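Mypaa.01249.c (Mycobacterium paratuberculosis, PDB 3RD5) is an uncharacterised member of the short-chain dehydrogenase/reductase family and probably works as an oxidoreductase. Local coordinates at residues Ser139-Pro144 against Leu163-Ser168; Gly145-Glu150 against Lys169-Leu174. All blocks are in the same frame, centred on the assembly; numbering follows the deposited sequence. Where two conformers were deposited one is given.

Contact 1: Ser139-Pro144 against Leu163-Ser168; sequences SMAHWP and LAYSQS
The Tyr165 ring lies obliquely to its two neighbours across the contact: Ala141 CB sits 3.5 Å from Tyr165 CD2, and Ser139 OG is 3.8 Å from Tyr165 CE2. Tyr165 CG stands anti to the backbone N, beside the carbonyl carbon (chi1 -170°), and the end of the side chain comes nearer the loop than its CB does. The other two rings belong to the loop itself. Trp143 CG stands 4.0 Å above one face of the His142 ring, near the rim, while Ser139 O lies in plane at the ring's edge, 3.0 Å from His142 ND1. His142 NE2 in turn lies over one face of the Trp143 ring near its rim, and Met140 O is in plane at its edge. His142 N reaches Ser139 O from the opposite face of the carbonyl plane, so that oxygen is gripped twice.

The one hydrogen bond between the segments runs from Ser166 OG to Ala141 O at 2.7 Å, with a C=O...O angle of 139°. Trp162 O is a second partner of that hydroxyl, so its one proton is probably shared between, or alternates between, the two carbonyls. Pro144 CG rests 3.7 Å from Ser166 OG.

Ser139, Tyr165 and, one helical turn on, Lys169 fit the Ser and YxxxK elements of the family's active site, probably completed by Asn115. Ser139 OG accepts from Ala141 N (2.9 Å), closing an ST turn, and hydrogen-bonds to His201 O. Tyr165 OH stays 4.0 Å from Ser139 OG, consistent with a serine preset beside the tyrosine but not bonded to it in this crystal.

Contact 2: Gly145-Glu150 against Lys169-Leu174; sequences GRINLE and KLANLL
Ile147 lays its side chain onto Leu170, Ala171 and Leu174 of helix 161-185, in the Rossmann-type fold of the short-chain dehydrogenases, where the loop after strand 133-137 passes over the helix that follows it. The CB bond is directed at the helix. From there CG1 turns beside the backbone N, anti to the carbonyl carbon (chi1 -56°), and meets two leucines: Leu174 CD1 is 3.5 Å from Ile147 CG1, closer than usual for two carbons, and Leu170 CD2 is 3.9 Å away. Ile147 and Leu174 reach toward each other tip to tip, whereas Ile147 and Leu170 cross obliquely. At the tip of the side chain Ile147 CD1 arrives 4.0 Å from Ala171 N, and the same Ile147 CD1 lies 4.1 Å from Ala171 CB. Met273 of helix 271-285 packs on the same isoleucine, and Leu277 of that helix touches Ala171, so a second helix joins this apolar patch.

Upstream, the loop backbone takes over. Gly145 and Arg146 lie against Leu170, and Leu170 CD2 comes to 3.7 Å from Arg146 CA. No hydrogen bond links these two segments; the polar loop atom here, Gly145 O, takes one from Arg267 NE instead. Elsewhere on this turn of the helix, Lys169 NZ donates to Val137 O and to Asn172 OD1. Back at the interface, the methyl Leu170 CD2 rests against the glycine carbonyl, 3.4 Å from Gly145 O.

How the contacts relate
Contacts 1 and 2 lie side by side, their centres 8 Å apart, on consecutive portions of one pair of elements: the loop between strand 133-137 and helix 161-185, and that helix itself. Along the chain the order is 139-144, 145-150, 163-168, 169-174, so each loop segment meets the helix segment of matching rank and the loop advances with the helix. Cross-links join them: Gln167 OE1 probably hydrogen-bonds to Asn148 N at 3.0 Å, and His142 CG packs on Leu173 CD1. Contact 1 brings the probable catalytic serine and tyrosine next to each other, while contact 2 continues the same seam as apolar packing toward helix 271-285.

Contact 1: Ser139-Pro144 against Leu163-Ser168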
ATOM      1  N   SER A 139      -2.186  -6.840   5.780  1.00 12.23           N
ATOM      2  CA  SER A 139      -1.680  -8.062   6.354  1.00 12.10           C
ATOM      3  C   SER A 139      -2.727  -8.724   7.222  1.00 12.84           C
ATOM      4  O   SER A 139      -3.579  -8.019   7.801  1.00 12.87           O
ATOM      5  CB  SER A 139      -0.489  -7.717   7.258  1.00 13.06           C
ATOM      6  OG  SER A 139      -0.030  -8.823   8.035  1.00 13.61           O
ATOM      7  N   MET A 140      -2.629 -10.038   7.412  1.00 13.16           N
ATOM      8  CA  MET A 140      -3.370 -10.738   8.465  1.00 14.06           C
ATOM      9  C   MET A 140      -3.134 -10.134   9.846  1.00 14.14           C
ATOM     10  O   MET A 140      -3.987 -10.269  10.747  1.00 14.48           O
ATOM     11  CB  MET A 140      -2.993 -12.222   8.484  1.00 16.54           C
ATOM     12  CG  MET A 140      -3.505 -13.028   7.341  1.00 19.26           C
ATOM     13  SD  MET A 140      -5.244 -13.235   7.226  1.00 20.96           S
ATOM     14  CE  MET A 140      -5.481 -14.335   8.616  1.00 22.93           C
ATOM     15  N   ALA A 141      -1.999  -9.487  10.045  1.00 14.05           N
ATOM     16  CA  ALA A 141      -1.714  -8.816  11.301  1.00 13.11           C
ATOM     17  C   ALA A 141      -2.681  -7.710  11.628  1.00 13.67           C
ATOM     18  O   ALA A 141      -2.715  -7.249  12.778  1.00 13.82           O
ATOM     19  CB  ALA A 141      -0.263  -8.278  11.327  1.00 14.54           C
ATOM     20  N   HIS A 142      -3.528  -7.291  10.688  1.00 12.79           N
ATOM     21  CA  HIS A 142      -4.549  -6.290  11.027  1.00 13.51           C
ATOM     22  C   HIS A 142      -5.550  -6.774  12.067  1.00 13.45           C
ATOM     23  O   HIS A 142      -6.124  -5.939  12.771  1.00 14.19           O
ATOM     24  CB  HIS A 142      -5.306  -5.776   9.784  1.00 13.40           C
ATOM     25  CG  HIS A 142      -6.506  -6.598   9.376  1.00 13.19           C
ATOM     26  ND1 HIS A 142      -6.446  -7.635   8.461  1.00 12.79           N
ATOM     27  CD2 HIS A 142      -7.812  -6.496   9.741  1.00 13.54           C
ATOM     28  CE1 HIS A 142      -7.667  -8.113   8.271  1.00 12.63           C
ATOM     29  NE2 HIS A 142      -8.514  -7.453   9.050  1.00 13.02           N
ATOM     30  N   TRP A 143      -5.761  -8.081  12.139  1.00 14.41           N
ATOM     31  CA  TRP A 143      -6.867  -8.629  12.959  1.00 14.67           C
ATOM     32  C   TRP A 143      -6.809  -8.213  14.430  1.00 15.26           C
ATOM     33  O   TRP A 143      -7.813  -7.747  14.966  1.00 16.92           O
ATOM     34  CB  TRP A 143      -6.963 -10.144  12.753  1.00 15.41           C
ATOM     35  CG  TRP A 143      -7.675 -10.568  11.506  1.00 14.84           C
ATOM     36  CD1 TRP A 143      -7.145 -10.804  10.275  1.00 15.44           C
ATOM     37  CD2 TRP A 143      -9.101 -10.836  11.381  1.00 16.95           C
ATOM     38  NE1 TRP A 143      -8.147 -11.169   9.374  1.00 17.67           N
ATOM     39  CE2 TRP A 143      -9.337 -11.205  10.045  1.00 18.09           C
ATOM     40  CE3 TRP A 143     -10.162 -10.847  12.293  1.00 18.37           C
ATOM     41  CZ2 TRP A 143     -10.625 -11.543   9.576  1.00 20.76           C
ATOM     42  CZ3 TRP A 143     -11.449 -11.190  11.804  1.00 20.86           C
ATOM     43  CH2 TRP A 143     -11.637 -11.523  10.480  1.00 22.38           C
ATOM     44  N   PRO A 144      -5.646  -8.326  15.098  1.00 15.26           N
ATOM     45  CA  PRO A 144      -5.581  -7.842  16.499  1.00 15.80           C
ATOM     46  C   PRO A 144      -5.349  -6.358  16.654  1.00 15.85           C
ATOM     47  O   PRO A 144      -5.241  -5.858  17.799  1.00 18.21           O
ATOM     48  CB  PRO A 144      -4.397  -8.600  17.087  1.00 16.49           C
ATOM     49  CG  PRO A 144      -3.511  -8.902  15.872  1.00 16.22           C
ATOM     50  CD  PRO A 144      -4.494  -9.187  14.760  1.00 15.08           C
ATOM     51  N   LEU A 163       2.054  -5.132  17.836  1.00 13.37           N
ATOM     52  CA  LEU A 163       0.795  -4.379  17.855  1.00 13.26           C
ATOM     53  C   LEU A 163       0.910  -3.022  17.126  1.00 12.21           C
ATOM     54  O   LEU A 163      -0.076  -2.509  16.592  1.00 13.65           O
ATOM     55  CB  LEU A 163       0.168  -4.256  19.259  1.00 14.24           C
ATOM     56  CG  LEU A 163      -0.405  -5.543  19.839  1.00 16.63           C
ATOM     57  CD1 LEU A 163      -0.775  -5.317  21.338  1.00 22.20           C
ATOM     58  CD2 LEU A 163      -1.629  -6.028  19.050  1.00 20.50           C
ATOM     59  N   ALA A 164       2.109  -2.457  17.073  1.00 12.93           N
ATOM     60  CA  ALA A 164       2.346  -1.262  16.247  1.00 12.27           C
ATOM     61  C   ALA A 164       2.246  -1.600  14.754  1.00 12.00           C
ATOM     62  O   ALA A 164       1.655  -0.832  13.969  1.00 12.35           O
ATOM     63  CB  ALA A 164       3.700  -0.592  16.606  1.00 13.64           C
ATOM     64  N   TYR A 165       2.787  -2.753  14.349  1.00 12.09           N
ATOM     65  CA  TYR A 165       2.534  -3.282  12.997  1.00 11.49           C
ATOM     66  C   TYR A 165       1.027  -3.410  12.747  1.00 11.60           C
ATOM     67  O   TYR A 165       0.494  -2.919  11.747  1.00 12.09           O
ATOM     68  CB  TYR A 165       3.241  -4.613  12.768  1.00 11.60           C
ATOM     69  CG  TYR A 165       3.212  -5.064  11.312  1.00 11.81           C
ATOM     70  CD1 TYR A 165       3.720  -4.255  10.288  1.00 12.09           C
ATOM     71  CD2 TYR A 165       2.626  -6.257  10.954  1.00 12.91           C
ATOM     72  CE1 TYR A 165       3.677  -4.655   8.968  1.00 12.30           C
ATOM     73  CE2 TYR A 165       2.579  -6.660   9.654  1.00 13.07           C
ATOM     74  CZ  TYR A 165       3.117  -5.866   8.664  1.00 13.22           C
ATOM     75  OH  TYR A 165       3.017  -6.290   7.330  1.00 14.38           O
ATOM     76  N   SER A 166       0.345  -4.078  13.649  1.00 11.89           N
ATOM     77  CA  SER A 166      -1.079  -4.335  13.500  1.00 11.98           C
ATOM     78  C   SER A 166      -1.891  -3.062  13.401  1.00 11.89           C
ATOM     79  O   SER A 166      -2.841  -2.962  12.589  1.00 12.00           O
ATOM     80  CB  SER A 166      -1.594  -5.186  14.656  1.00 12.70           C
ATOM     81  OG  SER A 166      -1.008  -6.488  14.674  1.00 13.96           O
ATOM     82  N   GLN A 167      -1.548  -2.023  14.190  1.00 11.72           N
ATOM     83  CA  GLN A 167      -2.267  -0.763  14.079  1.00 12.26           C
ATOM     84  C   GLN A 167      -2.133  -0.218  12.659  1.00 10.74           C
ATOM     85  O   GLN A 167      -3.102   0.281  12.076  1.00 12.14           O
ATOM     86  CB  GLN A 167      -1.781   0.298  15.109  1.00 12.92           C
ATOM     87  CG  GLN A 167      -2.627   1.561  15.076  1.00 13.05           C
ATOM     88  CD  GLN A 167      -2.138   2.702  15.976  1.00 13.52           C
ATOM     89  OE1 GLN A 167      -2.939   3.247  16.759  1.00 14.52           O
ATOM     90  NE2 GLN A 167      -0.909   3.168  15.760  1.00 12.80           N
ATOM     91  N   SER A 168      -0.915  -0.276  12.122  1.00 10.76           N
ATOM     92  CA  SER A 168      -0.662   0.256  10.784  1.00 10.90           C
ATOM     93  C   SER A 168      -1.387  -0.509   9.678  1.00 10.58           C
ATOM     94  O   SER A 168      -1.849   0.082   8.706  1.00 11.46           O
ATOM     95  CB  SER A 168       0.854   0.359  10.503  1.00 12.33           C
ATOM     96  OG  SER A 168       1.452  -0.870  10.153  1.00 12.78           O
TER

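Contact 2: Gly145-Glu150 against Lys169-Leu174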
ATOM      1  N   GLY A 145      -5.211  -5.651  15.535  1.00 15.15           N
ATOM      2  CA  GLY A 145      -4.897  -4.228  15.593  1.00 15.07           C
ATOM      3  C   GLY A 145      -6.054  -3.400  16.141  1.00 14.95           C
ATOM      4  O   GLY A 145      -7.204  -3.769  16.042  1.00 15.87           O
ATOM      5  N   ARG A 146      -5.723  -2.228  16.681  1.00 15.09           N
ATOM      6  CA  ARG A 146      -6.724  -1.252  17.128  0.70 16.22           C
ATOM      7  C   ARG A 146      -6.154   0.123  16.846  1.00 15.42           C
ATOM      8  O   ARG A 146      -4.968   0.373  17.049  1.00 17.46           O
ATOM      9  CB  ARG A 146      -6.985  -1.337  18.649  0.70 18.40           C
ATOM     10  CG  ARG A 146      -7.343  -2.659  19.212  0.70 21.84           C
ATOM     11  CD  ARG A 146      -7.323  -2.573  20.756  0.70 26.00           C
ATOM     12  NE  ARG A 146      -7.847  -3.798  21.351  0.70 30.17           N
ATOM     13  CZ  ARG A 146      -9.141  -4.088  21.509  0.70 33.49           C
ATOM     14  NH1 ARG A 146     -10.102  -3.238  21.140  0.70 33.05           N
ATOM     15  NH2 ARG A 146      -9.475  -5.253  22.059  0.70 37.45           N
ATOM     16  N   ILE A 147      -6.994   1.020  16.374  1.00 14.14           N
ATOM     17  CA  ILE A 147      -6.617   2.433  16.195  1.00 13.75           C
ATOM     18  C   ILE A 147      -6.757   3.177  17.501  1.00 14.90           C
ATOM     19  O   ILE A 147      -7.815   3.147  18.124  1.00 17.22           O
ATOM     20  CB  ILE A 147      -7.492   3.130  15.161  1.00 13.58           C
ATOM     21  CG1 ILE A 147      -7.464   2.416  13.820  1.00 13.16           C
ATOM     22  CG2 ILE A 147      -7.070   4.610  15.013  1.00 14.30           C
ATOM     23  CD1 ILE A 147      -6.051   2.211  13.205  1.00 15.69           C
ATOM     24  N   ASN A 148      -5.670   3.796  17.949  1.00 14.62           N
ATOM     25  CA  ASN A 148      -5.665   4.664  19.136  1.00 14.61           C
ATOM     26  C   ASN A 148      -5.622   6.111  18.668  1.00 15.34           C
ATOM     27  O   ASN A 148      -4.584   6.634  18.286  1.00 15.63           O
ATOM     28  CB  ASN A 148      -4.464   4.302  20.010  1.00 14.44           C
ATOM     29  CG  ASN A 148      -4.538   4.923  21.355  1.00 17.95           C
ATOM     30  OD1 ASN A 148      -4.881   6.121  21.479  1.00 19.81           O
ATOM     31  ND2 ASN A 148      -4.242   4.118  22.399  1.00 19.36           N
ATOM     32  N   LEU A 149      -6.803   6.769  18.592  1.00 14.89           N
ATOM     33  CA  LEU A 149      -6.872   8.123  18.043  1.00 15.55           C
ATOM     34  C   LEU A 149      -6.179   9.155  18.931  1.00 16.28           C
ATOM     35  O   LEU A 149      -5.676  10.139  18.412  1.00 19.03           O
ATOM     36  CB  LEU A 149      -8.344   8.558  17.865  1.00 16.16           C
ATOM     37  CG  LEU A 149      -9.146   7.793  16.810  1.00 15.63           C
ATOM     38  CD1 LEU A 149     -10.647   8.182  16.958  1.00 17.14           C
ATOM     39  CD2 LEU A 149      -8.613   8.083  15.383  1.00 18.02           C
ATOM     40  N   GLU A 150      -6.157   8.916  20.232  1.00 17.21           N
ATOM     41  CA  GLU A 150      -5.547   9.861  21.186  1.00 19.30           C
ATOM     42  C   GLU A 150      -4.037   9.760  21.200  1.00 18.55           C
ATOM     43  O   GLU A 150      -3.369  10.738  21.559  1.00 20.50           O
ATOM     44  CB  GLU A 150      -6.085   9.583  22.600  1.00 22.08           C
ATOM     45  CG  GLU A 150      -7.589   9.842  22.764  1.00 26.67           C
ATOM     46  CD  GLU A 150      -8.530   8.826  22.050  1.00 32.33           C
ATOM     47  OE1 GLU A 150      -8.150   7.615  21.820  1.00 33.18           O
ATOM     48  OE2 GLU A 150      -9.694   9.242  21.694  1.00 34.37           O
ATOM     49  N   LYS A 169      -1.470  -1.818   9.856  1.00 11.19           N
ATOM     50  CA  LYS A 169      -2.132  -2.711   8.868  1.00 11.62           C
ATOM     51  C   LYS A 169      -3.647  -2.586   8.896  1.00 11.29           C
ATOM     52  O   LYS A 169      -4.334  -2.646   7.872  1.00 11.70           O
ATOM     53  CB  LYS A 169      -1.612  -4.130   8.989  1.00 11.96           C
ATOM     54  CG  LYS A 169      -0.125  -4.264   8.690  1.00 11.67           C
ATOM     55  CD  LYS A 169       0.179  -4.068   7.217  1.00 12.50           C
ATOM     56  CE  LYS A 169       1.137  -2.949   6.913  1.00 13.11           C
ATOM     57  NZ  LYS A 169       1.260  -2.785   5.424  1.00 13.60           N
ATOM     58  N   LEU A 170      -4.206  -2.367  10.082  1.00 11.47           N
ATOM     59  CA  LEU A 170      -5.597  -1.997  10.232  1.00 12.28           C
ATOM     60  C   LEU A 170      -5.861  -0.625   9.595  1.00 11.48           C
ATOM     61  O   LEU A 170      -6.836  -0.453   8.855  1.00 11.66           O
ATOM     62  CB  LEU A 170      -5.973  -2.024  11.722  1.00 12.42           C
ATOM     63  CG  LEU A 170      -7.386  -1.520  12.023  1.00 12.05           C
ATOM     64  CD1 LEU A 170      -8.520  -2.310  11.311  1.00 14.44           C
ATOM     65  CD2 LEU A 170      -7.641  -1.489  13.520  1.00 14.44           C
ATOM     66  N   ALA A 171      -4.969   0.332   9.835  1.00 10.84           N
ATOM     67  CA  ALA A 171      -5.071   1.642   9.201  1.00 11.25           C
ATOM     68  C   ALA A 171      -5.120   1.557   7.678  1.00 11.35           C
ATOM     69  O   ALA A 171      -5.910   2.238   7.028  1.00 11.98           O
ATOM     70  CB  ALA A 171      -3.953   2.577   9.667  1.00 11.61           C
ATOM     71  N   ASN A 172      -4.337   0.636   7.093  1.00 10.79           N
ATOM     72  CA  ASN A 172      -4.330   0.458   5.640  1.00 11.51           C
ATOM     73  C   ASN A 172      -5.715   0.083   5.114  1.00 11.02           C
ATOM     74  O   ASN A 172      -6.132   0.519   4.029  1.00 11.87           O
ATOM     75  CB  ASN A 172      -3.378  -0.667   5.210  1.00 11.41           C
ATOM     76  CG  ASN A 172      -1.889  -0.384   5.382  1.00 12.31           C
ATOM     77  OD1 ASN A 172      -1.127  -1.340   5.641  1.00 12.99           O
ATOM     78  ND2 ASN A 172      -1.427   0.853   5.150  1.00 12.21           N
ATOM     79  N   LEU A 173      -6.447  -0.738   5.864  1.00 11.11           N
ATOM     80  CA  LEU A 173      -7.800  -1.145   5.479  1.00 11.10           C
ATOM     81  C   LEU A 173      -8.843  -0.038   5.686  1.00 11.78           C
ATOM     82  O   LEU A 173      -9.700   0.195   4.826  1.00 12.68           O
ATOM     83  CB  LEU A 173      -8.210  -2.452   6.201  1.00 12.14           C
ATOM     84  CG  LEU A 173      -7.452  -3.659   5.684  1.00 12.69           C
ATOM     85  CD1 LEU A 173      -7.735  -4.887   6.549  1.00 14.69           C
ATOM     86  CD2 LEU A 173      -7.917  -4.033   4.252  1.00 18.55           C
ATOM     87  N   LEU A 174      -8.778   0.621   6.841  1.00 11.76           N
ATOM     88  CA  LEU A 174      -9.681   1.741   7.117  1.00 11.83           C
ATOM     89  C   LEU A 174      -9.456   2.866   6.112  1.00 12.34           C
ATOM     90  O   LEU A 174     -10.404   3.563   5.712  1.00 13.15           O
ATOM     91  CB  LEU A 174      -9.463   2.211   8.542  1.00 12.32           C
ATOM     92  CG  LEU A 174      -9.910   1.258   9.650  1.00 12.37           C
ATOM     93  CD1 LEU A 174      -9.373   1.752  11.002  1.00 14.60           C
ATOM     94  CD2 LEU A 174     -11.443   1.103   9.704  1.00 14.09           C
TER